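Local structure of magnesium and cobalt efflux protein (Bordetella parapertussis, 3JTF) at residues R14-S23 against H38-D49. The protein probably takes part in magnesium and cobalt transport, and in this fragment binds AMP through a pair of CBS domains. Residues are numbered along the deposited sequence; the frame is centred on the assembly and turned at random.
With AMP (adenosine monophosphate), chain F; SO4 (sulfate ion), chain G; SO4 (sulfate ion), chain H.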
# COMPACT_ATOMS: atom_id res chain seq x y z
N ARG B 14 -10.13 11.73 12.47
CA ARG B 14 -10.96 10.63 12.93
C ARG B 14 -12.24 10.44 12.06
O ARG B 14 -12.56 9.33 11.65
CB ARG B 14 -11.37 10.93 14.39
CG ARG B 14 -12.36 10.00 15.01
CD ARG B 14 -12.65 10.48 16.44
NE ARG B 14 -13.59 9.60 17.10
CZ ARG B 14 -14.91 9.67 16.96
NH1 ARG B 14 -15.69 8.82 17.62
NH2 ARG B 14 -15.48 10.61 16.19
N SER B 15 -12.93 11.53 11.75
CA SER B 15 -14.21 11.46 11.01
C SER B 15 -14.05 10.90 9.61
O SER B 15 -15.00 10.38 9.03
CB SER B 15 -14.87 12.83 10.93
OG SER B 15 -14.13 13.68 10.08
N ARG B 16 -12.83 10.98 9.08
CA ARG B 16 -12.52 10.53 7.72
C ARG B 16 -11.91 9.12 7.66
O ARG B 16 -11.61 8.61 6.57
CB ARG B 16 -11.55 11.49 7.03
CG ARG B 16 -12.09 12.86 6.66
CD ARG B 16 -11.37 13.41 5.37
NE ARG B 16 -11.11 14.83 5.53
CZ ARG B 16 -9.91 15.40 5.50
NH1 ARG B 16 -8.81 14.68 5.27
NH2 ARG B 16 -9.82 16.71 5.70
N MSE B 17 -11.74 8.47 8.78
CA MSE B 17 -11.11 7.16 8.76
C MSE B 17 -12.04 6.09 8.23
O MSE B 17 -13.20 6.05 8.58
CB MSE B 17 -10.64 6.78 10.15
CG MSE B 17 -9.64 7.72 10.69
SE MSE B 17 -8.95 7.09 12.45
CE MSE B 17 -10.48 7.09 13.45
N ASP B 18 -11.51 5.23 7.36
CA ASP B 18 -12.21 4.05 6.93
C ASP B 18 -11.84 2.95 7.91
O ASP B 18 -10.67 2.51 7.97
CB ASP B 18 -11.82 3.65 5.50
CG ASP B 18 -12.33 4.62 4.46
OD1 ASP B 18 -13.47 5.07 4.58
OD2 ASP B 18 -11.58 4.96 3.51
N LEU B 19 -12.84 2.52 8.67
CA LEU B 19 -12.66 1.54 9.75
C LEU B 19 -13.42 0.31 9.45
O LEU B 19 -14.38 0.37 8.69
CB LEU B 19 -13.29 2.07 11.03
CG LEU B 19 -12.82 3.41 11.56
CD1 LEU B 19 -13.52 3.80 12.85
CD2 LEU B 19 -11.37 3.32 11.78
N LEU B 20 -13.06 -0.79 10.09
CA LEU B 20 -13.82 -2.03 9.97
C LEU B 20 -14.33 -2.47 11.35
O LEU B 20 -13.59 -2.45 12.32
CB LEU B 20 -12.92 -3.13 9.38
CG LEU B 20 -12.45 -2.94 7.92
CD1 LEU B 20 -11.55 -4.09 7.46
CD2 LEU B 20 -13.65 -2.79 6.98
N ASP B 21 -15.58 -2.91 11.41
CA ASP B 21 -16.19 -3.44 12.62
C ASP B 21 -15.99 -4.95 12.60
O ASP B 21 -16.56 -5.64 11.73
CB ASP B 21 -17.66 -3.10 12.60
CG ASP B 21 -18.45 -3.72 13.74
OD1 ASP B 21 -17.95 -4.53 14.54
OD2 ASP B 21 -19.63 -3.38 13.78
N ILE B 22 -15.26 -5.46 13.58
CA ILE B 22 -14.88 -6.86 13.64
C ILE B 22 -16.14 -7.77 13.71
O ILE B 22 -16.05 -8.93 13.37
CB ILE B 22 -13.92 -7.16 14.81
CG1 ILE B 22 -13.27 -8.56 14.72
CG2 ILE B 22 -14.66 -7.09 16.17
CD1 ILE B 22 -12.44 -8.77 13.53
N SER B 23 -17.30 -7.26 14.14
CA SER B 23 -18.50 -8.08 14.29
C SER B 23 -19.25 -8.31 12.98
O SER B 23 -20.18 -9.11 12.95
CB SER B 23 -19.47 -7.44 15.28
OG SER B 23 -18.83 -7.24 16.55
N HIS B 38 -8.09 1.67 0.03
CA HIS B 38 -6.99 1.60 1.02
C HIS B 38 -6.60 0.15 1.25
O HIS B 38 -7.40 -0.73 1.05
CB HIS B 38 -7.38 2.24 2.35
CG HIS B 38 -7.69 3.69 2.24
ND1 HIS B 38 -6.80 4.60 1.72
CD2 HIS B 38 -8.82 4.38 2.52
CE1 HIS B 38 -7.37 5.80 1.71
NE2 HIS B 38 -8.60 5.69 2.20
N SER B 39 -5.36 -0.07 1.64
CA SER B 39 -4.84 -1.41 1.90
C SER B 39 -4.95 -1.81 3.37
O SER B 39 -4.89 -2.99 3.69
CB SER B 39 -3.37 -1.51 1.48
OG SER B 39 -2.61 -0.43 2.07
N ARG B 40 -5.06 -0.84 4.27
CA ARG B 40 -5.01 -1.07 5.71
C ARG B 40 -6.16 -0.36 6.43
O ARG B 40 -6.49 0.77 6.10
CB ARG B 40 -3.70 -0.55 6.26
CG ARG B 40 -2.43 -1.18 5.66
CD ARG B 40 -1.25 -0.24 5.84
NE ARG B 40 -1.45 0.93 4.99
CZ ARG B 40 -0.53 1.84 4.72
NH1 ARG B 40 -0.85 2.84 3.92
NH2 ARG B 40 0.70 1.73 5.22
N PHE B 41 -6.74 -1.02 7.42
CA PHE B 41 -7.94 -0.53 8.12
C PHE B 41 -7.77 -0.70 9.60
O PHE B 41 -7.52 -1.82 10.06
CB PHE B 41 -9.17 -1.28 7.64
CG PHE B 41 -9.37 -1.19 6.16
CD1 PHE B 41 -8.70 -2.06 5.31
CD2 PHE B 41 -10.17 -0.19 5.63
CE1 PHE B 41 -8.83 -1.96 3.96
CE2 PHE B 41 -10.33 -0.09 4.27
CZ PHE B 41 -9.65 -0.96 3.41
N PRO B 42 -7.88 0.39 10.36
CA PRO B 42 -8.14 0.18 11.77
C PRO B 42 -9.43 -0.59 12.00
O PRO B 42 -10.39 -0.38 11.29
CB PRO B 42 -8.25 1.60 12.35
CG PRO B 42 -7.69 2.51 11.28
CD PRO B 42 -8.02 1.81 9.99
N VAL B 43 -9.39 -1.48 12.98
CA VAL B 43 -10.49 -2.36 13.32
C VAL B 43 -11.01 -2.04 14.69
O VAL B 43 -10.22 -1.81 15.63
CB VAL B 43 -10.03 -3.84 13.24
CG1 VAL B 43 -11.18 -4.78 13.66
CG2 VAL B 43 -9.55 -4.16 11.80
N TYR B 44 -12.33 -1.94 14.82
CA TYR B 44 -12.93 -1.72 16.12
C TYR B 44 -13.92 -2.81 16.51
O TYR B 44 -14.32 -3.63 15.72
CB TYR B 44 -13.59 -0.34 16.21
CG TYR B 44 -14.88 -0.21 15.43
CD1 TYR B 44 -16.10 -0.51 16.02
CD2 TYR B 44 -14.86 0.22 14.10
CE1 TYR B 44 -17.31 -0.37 15.30
CE2 TYR B 44 -16.04 0.39 13.38
CZ TYR B 44 -17.26 0.09 13.97
OH TYR B 44 -18.43 0.24 13.24
N GLU B 45 -14.32 -2.76 17.78
CA GLU B 45 -15.36 -3.64 18.29
C GLU B 45 -16.21 -2.87 19.26
O GLU B 45 -15.69 -2.17 20.15
CB GLU B 45 -14.76 -4.90 18.93
CG GLU B 45 -15.81 -6.01 19.26
CD GLU B 45 -15.15 -7.34 19.58
OE1 GLU B 45 -13.90 -7.35 19.72
OE2 GLU B 45 -15.85 -8.37 19.69
N ASP B 46 -17.53 -2.96 19.04
CA ASP B 46 -18.55 -2.35 19.88
C ASP B 46 -18.66 -0.82 19.85
O ASP B 46 -19.78 -0.30 19.98
CB ASP B 46 -18.45 -2.85 21.34
CG ASP B 46 -18.74 -4.35 21.47
OD1 ASP B 46 -19.85 -4.80 21.09
OD2 ASP B 46 -17.87 -5.09 21.97
N ASP B 47 -17.56 -0.10 19.76
CA ASP B 47 -17.58 1.38 19.66
C ASP B 47 -16.42 1.73 18.71
O ASP B 47 -15.37 1.08 18.77
CB ASP B 47 -17.31 2.04 21.01
CG ASP B 47 -17.27 3.59 20.94
OD1 ASP B 47 -18.32 4.28 21.07
OD2 ASP B 47 -16.18 4.16 20.82
N ARG B 48 -16.61 2.72 17.85
CA ARG B 48 -15.61 3.06 16.85
C ARG B 48 -14.28 3.54 17.42
O ARG B 48 -13.26 3.44 16.76
CB ARG B 48 -16.15 4.11 15.86
CG ARG B 48 -16.59 5.40 16.46
CD ARG B 48 -16.64 6.51 15.36
NE ARG B 48 -15.27 6.72 14.88
CZ ARG B 48 -14.91 7.17 13.67
NH1 ARG B 48 -15.81 7.50 12.75
NH2 ARG B 48 -13.62 7.29 13.40
N ASP B 49 -14.25 4.07 18.63
CA ASP B 49 -12.98 4.38 19.24
C ASP B 49 -12.34 3.20 19.99
O ASP B 49 -11.21 3.35 20.47
CB ASP B 49 -13.10 5.55 20.18
CG ASP B 49 -13.36 6.87 19.46
OD1 ASP B 49 -12.90 7.10 18.32
OD2 ASP B 49 -14.08 7.66 20.04
P AMP F . -3.30 3.89 0.98
O1P AMP F . -3.16 2.83 2.02
O2P AMP F . -2.33 3.81 -0.14
O3P AMP F . -4.71 4.05 0.52
O5' AMP F . -3.02 5.30 1.66
C5' AMP F . -3.22 6.48 0.87
C4' AMP F . -3.63 7.57 1.82
O4' AMP F . -4.98 7.44 2.32
C3' AMP F . -2.74 7.51 3.06
O3' AMP F . -1.45 8.08 2.82
C2' AMP F . -3.59 8.29 4.00
O2' AMP F . -3.54 9.66 3.43
C1' AMP F . -4.96 7.64 3.75
N9 AMP F . -5.38 6.34 4.37
C8 AMP F . -4.79 5.11 4.40
N7 AMP F . -5.57 4.19 5.04
C5 AMP F . -6.71 4.83 5.39
C6 AMP F . -7.97 4.47 6.05
N6 AMP F . -8.17 3.23 6.51
N1 AMP F . -8.90 5.44 6.25
C2 AMP F . -8.73 6.68 5.80
N3 AMP F . -7.62 7.08 5.14
C4 AMP F . -6.59 6.21 4.94
S SO4 G . -18.89 10.88 16.61
O1 SO4 G . -17.97 11.35 15.57
O2 SO4 G . -18.66 11.59 17.87
O3 SO4 G . -20.26 11.15 16.18
O4 SO4 G . -18.72 9.44 16.80
S SO4 H . 2.46 4.44 3.45
O1 SO4 H . 2.87 3.31 2.63
O2 SO4 H . 3.45 5.44 3.49
O3 SO4 H . 1.18 4.95 2.90
O4 SO4 H . 2.16 3.96 4.77
O HOH W 1 -14.79 7.52 10.17
O HOH W 2 -10.12 7.78 2.82
O HOH W 3 -18.80 -4.39 17.04
O HOH W 4 -20.83 -1.79 11.93
O HOH W 5 -17.77 -8.94 18.10
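Leu20 lies opposite Val43 and Asp21 opposite Tyr44 where strands 20-21 and 40-44, joined through helix 26-35 as a beta-alpha-beta unit of the first CBS domain, run parallel. Leu20 N donates to Pro42 O (3.0 Å), Tyr44 N to Leu20 O, and Ile22 N to Tyr44 O. On one face of this ladder Leu20 packs CG against Phe41 CB, under helix 26-35. On the other, Tyr44 CG stands between backbone N and carbonyl carbon (chi1 73°), laying the ring over Asp21 CA (CH-pi), with Arg48 CA over the opposite face and Leu19 CB at the edge. Ahead of the strands, loop residue Asp18 reads the adenine edge with its backbone, N donating to AMP N1 (2.8 Å) and O accepting from N6, which also donates to Arg40 O. The His38 ring lies against the base, AMP C4 over its centre, and Arg40 NH1 reaches the phosphate. In the turn after strand 40-44, Arg48 takes Leu19 CD1 on one guanidinium face and Arg14 on the other, NH2 donating to Arg14 O from above the carbonyl plane. Arg14, extended from CG to NE, grips Asp49 side-on, NE to OD1 (2.9 Å, syn lone pair) and NH1 to OD2 (3.1 Å).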